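Local atomic coordinates of putative phosphohistidine phosphatase, SixA (Nakamurella multipartita, PDB entry 4HBZ), a protein that probably removes phosphate from phosphorylated histidine side chains, as a SixA-type member of the histidine phosphatase superfamily. Residues V66-A71 and Q76-T81; D91-G96 and L102-A107; A19-L24 and G58-V63; G53-G58 and F159-T164. All coordinates share one frame; numbering follows the deposited sequence.

Interaction 1 (V66-A71 and Q76-T81); sequences VVCSTA and QTLAAT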
loop_
_atom_site.group_PDB
_atom_site.type_symbol
_atom_site.label_atom_id
_atom_site.label_comp_id
_atom_site.label_asym_id
_atom_site.label_seq_id
_atom_site.Cartn_x
_atom_site.Cartn_y
_atom_site.Cartn_z
ATOM N N VAL A 66 -0.918 -10.180 -0.746
ATOM C CA VAL A 66 -1.660 -9.006 -0.298
ATOM C C VAL A 66 -1.710 -9.117 1.228
ATOM O O VAL A 66 -1.939 -10.216 1.785
ATOM C CB VAL A 66 -3.095 -9.008 -0.823
ATOM C CG1 VAL A 66 -3.827 -7.753 -0.387
ATOM C CG2 VAL A 66 -3.077 -9.079 -2.335
ATOM N N VAL A 67 -1.466 -7.976 1.880
ATOM C CA VAL A 67 -1.728 -7.810 3.332
ATOM C C VAL A 67 -2.897 -6.820 3.406
ATOM O O VAL A 67 -2.796 -5.681 2.882
ATOM C CB VAL A 67 -0.515 -7.321 4.132
ATOM C CG1 VAL A 67 -0.810 -7.460 5.613
ATOM C CG2 VAL A 67 0.771 -8.091 3.731
ATOM N N CYS A 68 -4.005 -7.220 4.040
ATOM C CA CYS A 68 -5.234 -6.460 3.973
ATOM C C CYS A 68 -5.894 -6.316 5.337
ATOM O O CYS A 68 -6.034 -7.286 6.050
ATOM C CB CYS A 68 -6.195 -7.167 3.015
ATOM S SG CYS A 68 -7.717 -6.268 2.594
ATOM N N SER A 69 -6.293 -5.102 5.685
ATOM C CA SER A 69 -7.142 -4.890 6.856
ATOM C C SER A 69 -8.413 -5.739 6.784
ATOM O O SER A 69 -8.994 -5.953 5.725
ATOM C CB SER A 69 -7.530 -3.419 6.929
ATOM O OG SER A 69 -8.502 -3.195 7.903
ATOM N N THR A 70 -8.864 -6.193 7.943
ATOM C CA THR A 70 -10.053 -7.023 8.053
ATOM C C THR A 70 -11.364 -6.244 7.866
ATOM O O THR A 70 -12.423 -6.845 7.723
ATOM C CB THR A 70 -10.083 -7.735 9.390
ATOM O OG1 THR A 70 -9.873 -6.754 10.424
ATOM C CG2 THR A 70 -8.991 -8.844 9.432
ATOM N N ALA A 71 -11.306 -4.912 7.831
ATOM C CA ALA A 71 -12.524 -4.113 7.665
ATOM C C ALA A 71 -13.220 -4.503 6.344
ATOM O O ALA A 71 -12.545 -4.819 5.330
ATOM C CB ALA A 71 -12.227 -2.642 7.665
ATOM N N GLN A 76 -13.418 -5.264 0.517
ATOM C CA GLN A 76 -14.181 -4.974 -0.685
ATOM C C GLN A 76 -13.340 -4.249 -1.714
ATOM O O GLN A 76 -13.476 -4.465 -2.926
ATOM C CB GLN A 76 -15.430 -4.149 -0.343
ATOM C CG GLN A 76 -16.477 -5.007 0.362
ATOM C CD GLN A 76 -17.634 -4.201 0.902
ATOM O OE1 GLN A 76 -17.739 -3.018 0.650
ATOM N NE2 GLN A 76 -18.505 -4.831 1.705
ATOM N N THR A 77 -12.459 -3.368 -1.281
ATOM C CA THR A 77 -11.532 -2.730 -2.201
ATOM C C THR A 77 -10.681 -3.782 -2.884
ATOM O O THR A 77 -10.561 -3.804 -4.095
ATOM C CB THR A 77 -10.630 -1.733 -1.443
ATOM O OG1 THR A 77 -11.415 -0.651 -0.944
ATOM C CG2 THR A 77 -9.570 -1.223 -2.336
ATOM N N LEU A 78 -10.151 -4.707 -2.102
ATOM C CA LEU A 78 -9.358 -5.790 -2.697
ATOM C C LEU A 78 -10.189 -6.600 -3.713
ATOM O O LEU A 78 -9.710 -6.898 -4.819
ATOM C CB LEU A 78 -8.771 -6.682 -1.606
ATOM C CG LEU A 78 -7.999 -7.872 -2.103
ATOM C CD1 LEU A 78 -6.816 -7.520 -2.947
ATOM C CD2 LEU A 78 -7.592 -8.698 -0.882
ATOM N N ALA A 79 -11.382 -6.991 -3.331
ATOM C CA ALA A 79 -12.233 -7.785 -4.200
ATOM C C ALA A 79 -12.424 -7.047 -5.504
ATOM O O ALA A 79 -12.365 -7.650 -6.611
ATOM C CB ALA A 79 -13.571 -8.071 -3.491
ATOM N N ALA A 80 -12.681 -5.756 -5.433
ATOM C CA ALA A 80 -12.983 -4.976 -6.647
ATOM C C ALA A 80 -11.784 -4.851 -7.593
ATOM O O ALA A 80 -11.956 -4.609 -8.791
ATOM C CB ALA A 80 -13.524 -3.593 -6.301
ATOM N N THR A 81 -10.570 -4.976 -7.066
ATOM C CA THR A 81 -9.377 -4.888 -7.900
ATOM C C THR A 81 -9.243 -6.040 -8.833
ATOM O O THR A 81 -8.498 -5.961 -9.824
ATOM C CB THR A 81 -8.040 -4.812 -7.092
ATOM O OG1 THR A 81 -7.819 -6.065 -6.443
ATOM C CG2 THR A 81 -7.951 -3.692 -6.162
#
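One leucine makes the whole contact from the helix side: Leu-78 alone meets two residues of strand 65-69, Val-66 and Cys-68, and no hydrogen bond crosses between the segments. Its CG stands anti to the backbone N (chi1 177°), which sends the forked end straight at the strand, tip to tip with Val-66. Both prongs share the same methyl: Val-66 CG1 lies 3.9 Å from Leu-78 CD1 and equally far from Leu-78 CD2. Val-66 CG2 adds a looser touch on Leu-78 CD1 at 4.1 Å. Beside them Cys-68 SG rests against Leu-78 CD2 at 4.2 Å, so the fork faces two alternate strand residues, while Val-87 and Tyr-89 of strand 86-90 touch the same leucine. Each segment also keeps a local bond. Thr-81 OG1 donates to Leu-78 O at 2.6 Å, in the carbonyl plane and on a lone pair. In an ST turn, Ala-71 N donates to Ser-69 OG at 3.3 Å, nearly straight at 172°; that hydroxyl also bonds His-120. A helix resting its buried face on two adjacent parallel strands in this way is characteristic of a beta-alpha-beta unit, here strand 65-69, helix 72-81 and strand 86-90.

Interaction 2 (D91-G96 and L102-A107); sequences DELYGG and LAEVAA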
loop_
_atom_site.group_PDB
_atom_site.type_symbol
_atom_site.label_atom_id
_atom_site.label_comp_id
_atom_site.label_asym_id
_atom_site.label_seq_id
_atom_site.Cartn_x
_atom_site.Cartn_y
_atom_site.Cartn_z
ATOM N N ASP A 91 -6.105 -7.962 11.491
ATOM C CA ASP A 91 -6.645 -6.940 12.374
ATOM C C ASP A 91 -5.619 -5.874 12.693
ATOM O O ASP A 91 -5.981 -4.706 12.930
ATOM C CB ASP A 91 -7.173 -7.589 13.644
ATOM C CG ASP A 91 -8.479 -8.346 13.435
ATOM O OD1 ASP A 91 -9.407 -7.939 12.655
ATOM O OD2 ASP A 91 -8.649 -9.364 14.176
ATOM N N GLU A 92 -4.335 -6.222 12.660
ATOM C CA GLU A 92 -3.273 -5.243 12.886
ATOM C C GLU A 92 -3.337 -4.096 11.895
ATOM O O GLU A 92 -2.936 -2.986 12.236
ATOM C CB GLU A 92 -1.888 -5.886 12.827
ATOM C CG GLU A 92 -1.583 -6.937 13.927
ATOM C CD GLU A 92 -2.173 -8.322 13.716
ATOM O OE1 GLU A 92 -2.995 -8.602 12.821
ATOM O OE2 GLU A 92 -1.815 -9.187 14.548
ATOM N N LEU A 93 -3.889 -4.309 10.690
ATOM C CA LEU A 93 -3.977 -3.249 9.691
ATOM C C LEU A 93 -5.211 -2.386 9.888
ATOM O O LEU A 93 -5.335 -1.372 9.222
ATOM C CB LEU A 93 -3.929 -3.794 8.279
ATOM C CG LEU A 93 -2.578 -3.881 7.579
ATOM C CD1 LEU A 93 -1.571 -4.696 8.367
ATOM C CD2 LEU A 93 -2.698 -4.369 6.151
ATOM N N TYR A 94 -6.114 -2.770 10.784
ATOM C CA TYR A 94 -7.298 -1.966 11.117
ATOM C C TYR A 94 -6.927 -1.078 12.315
ATOM O O TYR A 94 -7.186 -1.382 13.456
ATOM C CB TYR A 94 -8.488 -2.861 11.399
ATOM C CG TYR A 94 -9.744 -2.106 11.777
ATOM C CD1 TYR A 94 -10.399 -1.292 10.868
ATOM C CD2 TYR A 94 -10.311 -2.250 13.046
ATOM C CE1 TYR A 94 -11.544 -0.645 11.172
ATOM C CE2 TYR A 94 -11.484 -1.587 13.373
ATOM C CZ TYR A 94 -12.080 -0.756 12.411
ATOM O OH TYR A 94 -13.274 -0.136 12.778
ATOM N N GLY A 95 -6.285 0.032 12.000
ATOM C CA GLY A 95 -5.838 0.979 13.003
ATOM C C GLY A 95 -4.416 0.878 13.442
ATOM O O GLY A 95 -3.964 1.694 14.241
ATOM N N GLY A 96 -3.653 -0.094 12.924
ATOM C CA GLY A 96 -2.248 -0.137 13.188
ATOM C C GLY A 96 -1.511 1.075 12.650
ATOM O O GLY A 96 -2.006 1.775 11.771
ATOM N N LEU A 102 4.599 -2.273 8.694
ATOM C CA LEU A 102 5.881 -2.763 8.246
ATOM C C LEU A 102 6.210 -4.132 8.818
ATOM O O LEU A 102 6.799 -4.959 8.115
ATOM C CB LEU A 102 6.993 -1.769 8.500
ATOM C CG LEU A 102 6.889 -0.448 7.710
ATOM C CD1 LEU A 102 8.033 0.457 8.093
ATOM C CD2 LEU A 102 6.903 -0.667 6.205
ATOM N N ALA A 103 5.847 -4.421 10.075
ATOM C CA ALA A 103 6.037 -5.749 10.616
ATOM C C ALA A 103 5.291 -6.791 9.830
ATOM O O ALA A 103 5.784 -7.919 9.670
ATOM C CB ALA A 103 5.628 -5.781 12.075
ATOM N N GLU A 104 4.088 -6.474 9.369
ATOM C CA GLU A 104 3.329 -7.442 8.583
ATOM C C GLU A 104 3.942 -7.610 7.181
ATOM O O GLU A 104 4.018 -8.739 6.700
ATOM C CB GLU A 104 1.880 -7.024 8.428
ATOM C CG GLU A 104 1.105 -7.073 9.722
ATOM C CD GLU A 104 1.028 -8.453 10.341
ATOM O OE1 GLU A 104 1.036 -9.474 9.627
ATOM O OE2 GLU A 104 0.930 -8.491 11.584
ATOM N N VAL A 105 4.385 -6.520 6.533
ATOM C CA VAL A 105 5.087 -6.652 5.235
ATOM C C VAL A 105 6.354 -7.488 5.416
ATOM O O VAL A 105 6.681 -8.351 4.597
ATOM C CB VAL A 105 5.361 -5.297 4.611
ATOM C CG1 VAL A 105 6.204 -5.492 3.368
ATOM C CG2 VAL A 105 4.040 -4.614 4.275
ATOM N N ALA A 106 7.036 -7.281 6.523
ATOM C CA ALA A 106 8.269 -8.038 6.769
ATOM C C ALA A 106 8.100 -9.517 6.892
ATOM O O ALA A 106 9.036 -10.301 6.679
ATOM C CB ALA A 106 8.914 -7.541 8.047
ATOM N N ALA A 107 6.901 -9.974 7.229
ATOM C CA ALA A 107 6.583 -11.357 7.436
ATOM C C ALA A 107 6.110 -12.133 6.167
ATOM O O ALA A 107 5.903 -13.353 6.255
ATOM C CB ALA A 107 5.542 -11.492 8.574
HETATM O O HOH W 1 -0.047 -10.787 12.874
#
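Two carboxylates meet, those of Glu-92 and Glu-104, with planes 44° apart: Glu-104 OE2 sits over one face of the Glu-92 carboxylate, 3.8 Å from Glu-92 CD. The side chains cross at about a right angle, and Glu-92 OE2 and Glu-104 OE2 come within 4.1 Å, a pairing of like charges. The repulsion is probably eased by a water that donates to Glu-104 OE2 at 2.8 Å and, weakly, to Glu-92 OE2 at 2.9 Å, and by the salt bridge of Glu-104 OE1 with Arg-90. With CG beside the backbone N (chi1 -68°) the stem of Glu-104 is set against Leu-93, and the bend at chi2 (-61°) turns the carboxylate toward Glu-92. Leu-93 CD1 packs on Glu-104 CG at 3.8 Å, so the glutamate stem meets the end of the buried Leu-93, which also touches Val-67 and Val-117 of the sheet. This mix of polar rim and apolar base belongs to the connection leaving strand 86-90: a 3-10 turn at 91-93 leads into helix 98-106, which crosses above strand 65-69 to reach strand 114-119, a beta-alpha-beta crossover of an alpha/beta fold.

Interaction 3 (A19-L24 and G58-V63); sequences ARTLVL and GHLPAV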
loop_
_atom_site.group_PDB
_atom_site.type_symbol
_atom_site.label_atom_id
_atom_site.label_comp_id
_atom_site.label_asym_id
_atom_site.label_seq_id
_atom_site.Cartn_x
_atom_site.Cartn_y
_atom_site.Cartn_z
ATOM N N ALA A 19 15.004 -5.464 -7.669
ATOM C CA ALA A 19 14.162 -4.651 -6.833
ATOM C C ALA A 19 12.826 -5.339 -6.596
ATOM O O ALA A 19 12.258 -5.999 -7.489
ATOM C CB ALA A 19 13.928 -3.340 -7.518
ATOM N N ARG A 20 12.291 -5.123 -5.424
ATOM C CA ARG A 20 10.966 -5.562 -5.056
ATOM C C ARG A 20 10.011 -4.393 -5.171
ATOM O O ARG A 20 10.440 -3.232 -5.034
ATOM C CB ARG A 20 11.006 -6.082 -3.636
ATOM C CG ARG A 20 11.727 -7.400 -3.551
ATOM C CD ARG A 20 11.984 -7.786 -2.120
ATOM N NE ARG A 20 12.711 -9.040 -2.116
ATOM C CZ ARG A 20 14.015 -9.114 -2.362
ATOM N NH1 ARG A 20 14.713 -8.003 -2.659
ATOM N NH2 ARG A 20 14.615 -10.285 -2.344
ATOM N N THR A 21 8.736 -4.686 -5.448
ATOM C CA THR A 21 7.720 -3.649 -5.655
ATOM C C THR A 21 6.680 -3.725 -4.557
ATOM O O THR A 21 6.116 -4.789 -4.306
ATOM C CB THR A 21 7.022 -3.834 -6.997
ATOM O OG1 THR A 21 8.008 -3.755 -8.076
ATOM C CG2 THR A 21 5.943 -2.839 -7.209
ATOM N N LEU A 22 6.489 -2.610 -3.901
ATOM C CA LEU A 22 5.517 -2.463 -2.844
ATOM C C LEU A 22 4.424 -1.498 -3.230
ATOM O O LEU A 22 4.711 -0.393 -3.696
ATOM C CB LEU A 22 6.206 -1.922 -1.590
ATOM C CG LEU A 22 5.330 -1.671 -0.387
ATOM C CD1 LEU A 22 4.726 -2.958 0.128
ATOM C CD2 LEU A 22 6.114 -0.970 0.742
ATOM N N VAL A 23 3.171 -1.905 -3.106
ATOM C CA VAL A 23 2.034 -1.051 -3.424
ATOM C C VAL A 23 1.293 -0.798 -2.106
ATOM O O VAL A 23 0.873 -1.763 -1.432
ATOM C CB VAL A 23 1.064 -1.686 -4.432
ATOM C CG1 VAL A 23 -0.047 -0.689 -4.745
ATOM C CG2 VAL A 23 1.820 -2.051 -5.702
ATOM N N LEU A 24 1.191 0.462 -1.728
ATOM C CA LEU A 24 0.504 0.884 -0.533
ATOM C C LEU A 24 -0.804 1.556 -0.916
ATOM O O LEU A 24 -0.760 2.625 -1.511
ATOM C CB LEU A 24 1.367 1.812 0.300
ATOM C CG LEU A 24 2.681 1.308 0.856
ATOM C CD1 LEU A 24 3.420 2.386 1.592
ATOM C CD2 LEU A 24 2.415 0.059 1.715
ATOM N N GLY A 58 -2.598 -3.978 -15.329
ATOM C CA GLY A 58 -2.077 -3.613 -16.619
ATOM C C GLY A 58 -0.679 -3.063 -16.628
ATOM O O GLY A 58 -0.036 -3.044 -17.687
ATOM N N HIS A 59 -0.191 -2.584 -15.486
ATOM C CA HIS A 59 1.052 -1.831 -15.442
ATOM C C HIS A 59 2.161 -2.342 -14.547
ATOM O O HIS A 59 3.340 -2.031 -14.782
ATOM C CB HIS A 59 0.780 -0.380 -15.024
ATOM C CG HIS A 59 0.035 0.401 -16.031
ATOM N ND1 HIS A 59 -1.342 0.426 -16.110
ATOM C CD2 HIS A 59 0.473 1.161 -17.059
ATOM C CE1 HIS A 59 -1.716 1.193 -17.117
ATOM N NE2 HIS A 59 -0.633 1.664 -17.692
ATOM N N LEU A 60 1.817 -3.161 -13.546
ATOM C CA LEU A 60 2.814 -3.728 -12.619
ATOM C C LEU A 60 2.868 -5.219 -12.765
ATOM O O LEU A 60 1.924 -5.846 -13.199
ATOM C CB LEU A 60 2.450 -3.396 -11.175
ATOM C CG LEU A 60 2.406 -1.926 -10.770
ATOM C CD1 LEU A 60 2.207 -1.856 -9.252
ATOM C CD2 LEU A 60 3.619 -1.182 -11.221
ATOM N N PRO A 61 3.980 -5.827 -12.302
ATOM C CA PRO A 61 3.987 -7.257 -12.171
ATOM C C PRO A 61 2.848 -7.787 -11.364
ATOM O O PRO A 61 2.327 -7.086 -10.477
ATOM C CB PRO A 61 5.350 -7.535 -11.486
ATOM C CG PRO A 61 6.168 -6.329 -11.781
ATOM C CD PRO A 61 5.176 -5.210 -11.706
ATOM N N ALA A 62 2.457 -9.024 -11.626
ATOM C CA ALA A 62 1.369 -9.622 -10.874
ATOM C C ALA A 62 1.662 -9.590 -9.381
ATOM O O ALA A 62 2.767 -9.881 -8.944
ATOM C CB ALA A 62 1.140 -11.073 -11.291
ATOM N N VAL A 63 0.670 -9.204 -8.614
ATOM C CA VAL A 63 0.863 -9.171 -7.165
ATOM C C VAL A 63 1.035 -10.615 -6.669
ATOM O O VAL A 63 0.269 -11.508 -6.988
ATOM C CB VAL A 63 -0.310 -8.453 -6.465
ATOM C CG1 VAL A 63 -0.272 -8.657 -4.963
ATOM C CG2 VAL A 63 -0.317 -6.976 -6.815
#
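Apolar contact carries this meeting, and its centre is Val-23 against Leu-60, two side chains that reach toward each other tip to tip. A single pair of methyls closes it, Val-23 CG2 and Leu-60 CD1 at 3.6 Å. The valine's CG2 lies beside its backbone N, with CG1 anti to that N (chi1 -177°), which leaves CG2 as the branch that faces the leucine. Two residues earlier on the same side of the strand, Thr-21 CG2 approaches the same Leu-60 CD1 more loosely, at 4.4 Å. One leucine prong thus bears on two alternate residues of strand 20-26. The surface buried is modest, 135 Å² summed over both segments.

No hydrogen bond joins the segments, and the backbone bonds of strand 20-26 lead to other partners, Thr-21 and Val-23 pairing with strand 114-119 and its approach, Arg-20 and Leu-22 with strand 159-164. On the other segment, His-59 ND1 bonds Trp-55 O, and its ring stacks on the Trp-55 ring.

Leu-60 is the first residue beyond helix 43-59 to leave helical backbone angles, so it turns inward just where the chain departs for strand 65-69. Val-23 is flanked by Leu-116 on the parallel neighbour and Phe-159 on the antiparallel one, while Leu-22 and Leu-24 point to the opposite face of the sheet, against Leu-131, Ile-124 and Thr-127 of helix 123-138.

Interaction 4 (G53-G58 and F159-T164); sequences GQWLRG and FAVLST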
loop_
_atom_site.group_PDB
_atom_site.type_symbol
_atom_site.label_atom_id
_atom_site.label_comp_id
_atom_site.label_asym_id
_atom_site.label_seq_id
_atom_site.Cartn_x
_atom_site.Cartn_y
_atom_site.Cartn_z
ATOM N N GLY A 53 -7.575 -1.478 -9.620
ATOM C CA GLY A 53 -7.201 -2.855 -10.005
ATOM C C GLY A 53 -6.798 -3.037 -11.450
ATOM O O GLY A 53 -5.863 -3.755 -11.811
ATOM N N GLN A 54 -7.581 -2.417 -12.331
ATOM C CA GLN A 54 -7.302 -2.473 -13.752
ATOM C C GLN A 54 -5.948 -1.877 -14.083
ATOM O O GLN A 54 -5.197 -2.393 -14.905
ATOM C CB GLN A 54 -8.450 -1.801 -14.524
ATOM C CG GLN A 54 -9.700 -2.698 -14.497
ATOM C CD GLN A 54 -10.956 -2.015 -14.989
ATOM O OE1 GLN A 54 -10.915 -0.831 -15.335
ATOM N NE2 GLN A 54 -12.062 -2.714 -15.009
ATOM N N TRP A 55 -5.614 -0.762 -13.435
ATOM C CA TRP A 55 -4.320 -0.111 -13.612
ATOM C C TRP A 55 -3.217 -1.003 -13.118
ATOM O O TRP A 55 -2.269 -1.262 -13.843
ATOM C CB TRP A 55 -4.277 1.254 -12.915
ATOM C CG TRP A 55 -3.034 2.032 -13.339
ATOM C CD1 TRP A 55 -2.999 2.970 -14.270
ATOM C CD2 TRP A 55 -1.725 1.917 -12.804
ATOM N NE1 TRP A 55 -1.734 3.435 -14.411
ATOM C CE2 TRP A 55 -0.929 2.826 -13.502
ATOM C CE3 TRP A 55 -1.145 1.143 -11.821
ATOM C CZ2 TRP A 55 0.458 2.947 -13.243
ATOM C CZ3 TRP A 55 0.218 1.274 -11.567
ATOM C CH2 TRP A 55 0.976 2.167 -12.292
ATOM N N LEU A 56 -3.351 -1.517 -11.908
ATOM C CA LEU A 56 -2.324 -2.402 -11.305
ATOM C C LEU A 56 -2.080 -3.626 -12.173
ATOM O O LEU A 56 -0.924 -3.956 -12.436
ATOM C CB LEU A 56 -2.745 -2.840 -9.902
ATOM C CG LEU A 56 -2.680 -1.725 -8.848
ATOM C CD1 LEU A 56 -3.450 -2.132 -7.598
ATOM C CD2 LEU A 56 -1.252 -1.321 -8.539
ATOM N N ARG A 57 -3.150 -4.277 -12.632
ATOM C CA ARG A 57 -2.983 -5.483 -13.438
ATOM C C ARG A 57 -2.450 -5.205 -14.847
ATOM O O ARG A 57 -1.925 -6.093 -15.504
ATOM C CB ARG A 57 -4.279 -6.285 -13.488
ATOM C CG ARG A 57 -4.626 -6.883 -12.134
ATOM C CD ARG A 57 -5.881 -7.714 -12.147
ATOM N NE ARG A 57 -7.115 -6.925 -12.154
ATOM C CZ ARG A 57 -7.870 -6.639 -13.197
ATOM N NH1 ARG A 57 -8.982 -5.929 -13.006
ATOM N NH2 ARG A 57 -7.580 -7.086 -14.403
ATOM N N GLY A 58 -2.598 -3.978 -15.329
ATOM C CA GLY A 58 -2.077 -3.613 -16.619
ATOM C C GLY A 58 -0.679 -3.063 -16.628
ATOM O O GLY A 58 -0.036 -3.044 -17.687
ATOM N N PHE A 159 -3.232 4.815 -4.421
ATOM C CA PHE A 159 -2.114 3.948 -4.064
ATOM C C PHE A 159 -0.805 4.530 -4.521
ATOM O O PHE A 159 -0.713 5.293 -5.454
ATOM C CB PHE A 159 -2.297 2.519 -4.609
ATOM C CG PHE A 159 -2.368 2.407 -6.113
ATOM C CD1 PHE A 159 -1.227 2.295 -6.895
ATOM C CD2 PHE A 159 -3.627 2.434 -6.732
ATOM C CE1 PHE A 159 -1.325 2.177 -8.270
ATOM C CE2 PHE A 159 -3.714 2.341 -8.098
ATOM C CZ PHE A 159 -2.579 2.183 -8.850
ATOM N N ALA A 160 0.229 4.177 -3.769
ATOM C CA ALA A 160 1.640 4.507 -4.064
ATOM C C ALA A 160 2.404 3.257 -4.415
ATOM O O ALA A 160 2.156 2.176 -3.826
ATOM C CB ALA A 160 2.294 5.157 -2.850
ATOM N N VAL A 161 3.259 3.369 -5.403
ATOM C CA VAL A 161 4.098 2.283 -5.849
ATOM C C VAL A 161 5.537 2.645 -5.503
ATOM O O VAL A 161 6.027 3.717 -5.879
ATOM C CB VAL A 161 4.003 2.055 -7.365
ATOM C CG1 VAL A 161 4.888 0.866 -7.801
ATOM C CG2 VAL A 161 2.556 1.868 -7.813
ATOM N N LEU A 162 6.180 1.768 -4.726
ATOM C CA LEU A 162 7.533 1.965 -4.282
ATOM C C LEU A 162 8.404 0.775 -4.652
ATOM O O LEU A 162 7.896 -0.296 -4.899
ATOM C CB LEU A 162 7.590 2.185 -2.768
ATOM C CG LEU A 162 6.695 3.294 -2.220
ATOM C CD1 LEU A 162 5.388 2.735 -1.693
ATOM C CD2 LEU A 162 7.404 4.099 -1.137
ATOM N N SER A 163 9.714 0.999 -4.709
ATOM C CA SER A 163 10.648 -0.028 -5.080
ATOM C C SER A 163 11.760 -0.044 -4.035
ATOM O O SER A 163 12.271 1.011 -3.618
ATOM C CB SER A 163 11.237 0.314 -6.448
ATOM O OG SER A 163 12.086 -0.704 -6.842
ATOM N N THR A 164 12.179 -1.265 -3.686
ATOM C CA THR A 164 13.274 -1.453 -2.702
ATOM C C THR A 164 14.208 -2.538 -3.191
ATOM O O THR A 164 13.776 -3.571 -3.732
ATOM C CB THR A 164 12.762 -1.739 -1.289
ATOM O OG1 THR A 164 13.870 -1.739 -0.351
ATOM C CG2 THR A 164 12.042 -3.028 -1.166
#
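Phe-159 is the bump, and Trp-55 with Leu-56 forms the hollow that takes it. The phenylalanine's CG stands between its backbone N and carbonyl carbon (chi1 62°), the crowded position, and from there the ring projects from the strand at the helix. Leu-56 lies over one ring face, where its CD2 makes a CH-pi contact 4.0 Å from the Phe-159 centroid; the same methyl is 3.5 Å from Phe-159 CE1. The indole meets the CE1/CZ edge: Trp-55 CE3 approaches Phe-159 CZ to 3.5 Å, near the plane of the phenyl ring. The six-membered ring of Trp-55 and the Phe-159 ring have centroids 5.5 Å apart and planes at 51°, an oblique pair. Val-161, two residues along the strand, presents CG2 in the plane of the phenyl ring and reaches Trp-55 CZ3 at 4.5 Å, a light touch that closes the corner. Were Trp-55 reduced to an alanine, the CE1/CZ edge of Phe-159 would probably face a gap and be held more loosely. Trp-55 also touches Leu-180 and Gln-182 of strand 177-182. The helix segment runs nearly parallel to the strand, at 15° with axes 11.5 Å apart. A helix laid along the sheet with interdigitated apolar side chains is characteristic of a layered alpha/beta fold, here that of the histidine phosphatases.

In the fold
Interactions 1, 3 and 4 all set side chains against one face of the central sheet, while interaction 2 sits on the other. Interactions 1 and 4 are buried and apolar; aliphatic and sulfur contacts serve the first, an aromatic pair with aliphatic flanks the second. Interaction 3 is partly buried, and interaction 2, nearer the surface, mixes charge, water and an aliphatic stem. Interactions 3 and 4 share Gly-58 and helix 43-59, and their strands 20-26 and 159-164 are antiparallel neighbours. Arg-57 ties helix 43-59 to the Thr-81 carbonyl of interaction 1. A hydrogen bond between Thr-70 OG1 and Asp-91 OD1 joins interactions 1 and 2 at one end of strand 65-69.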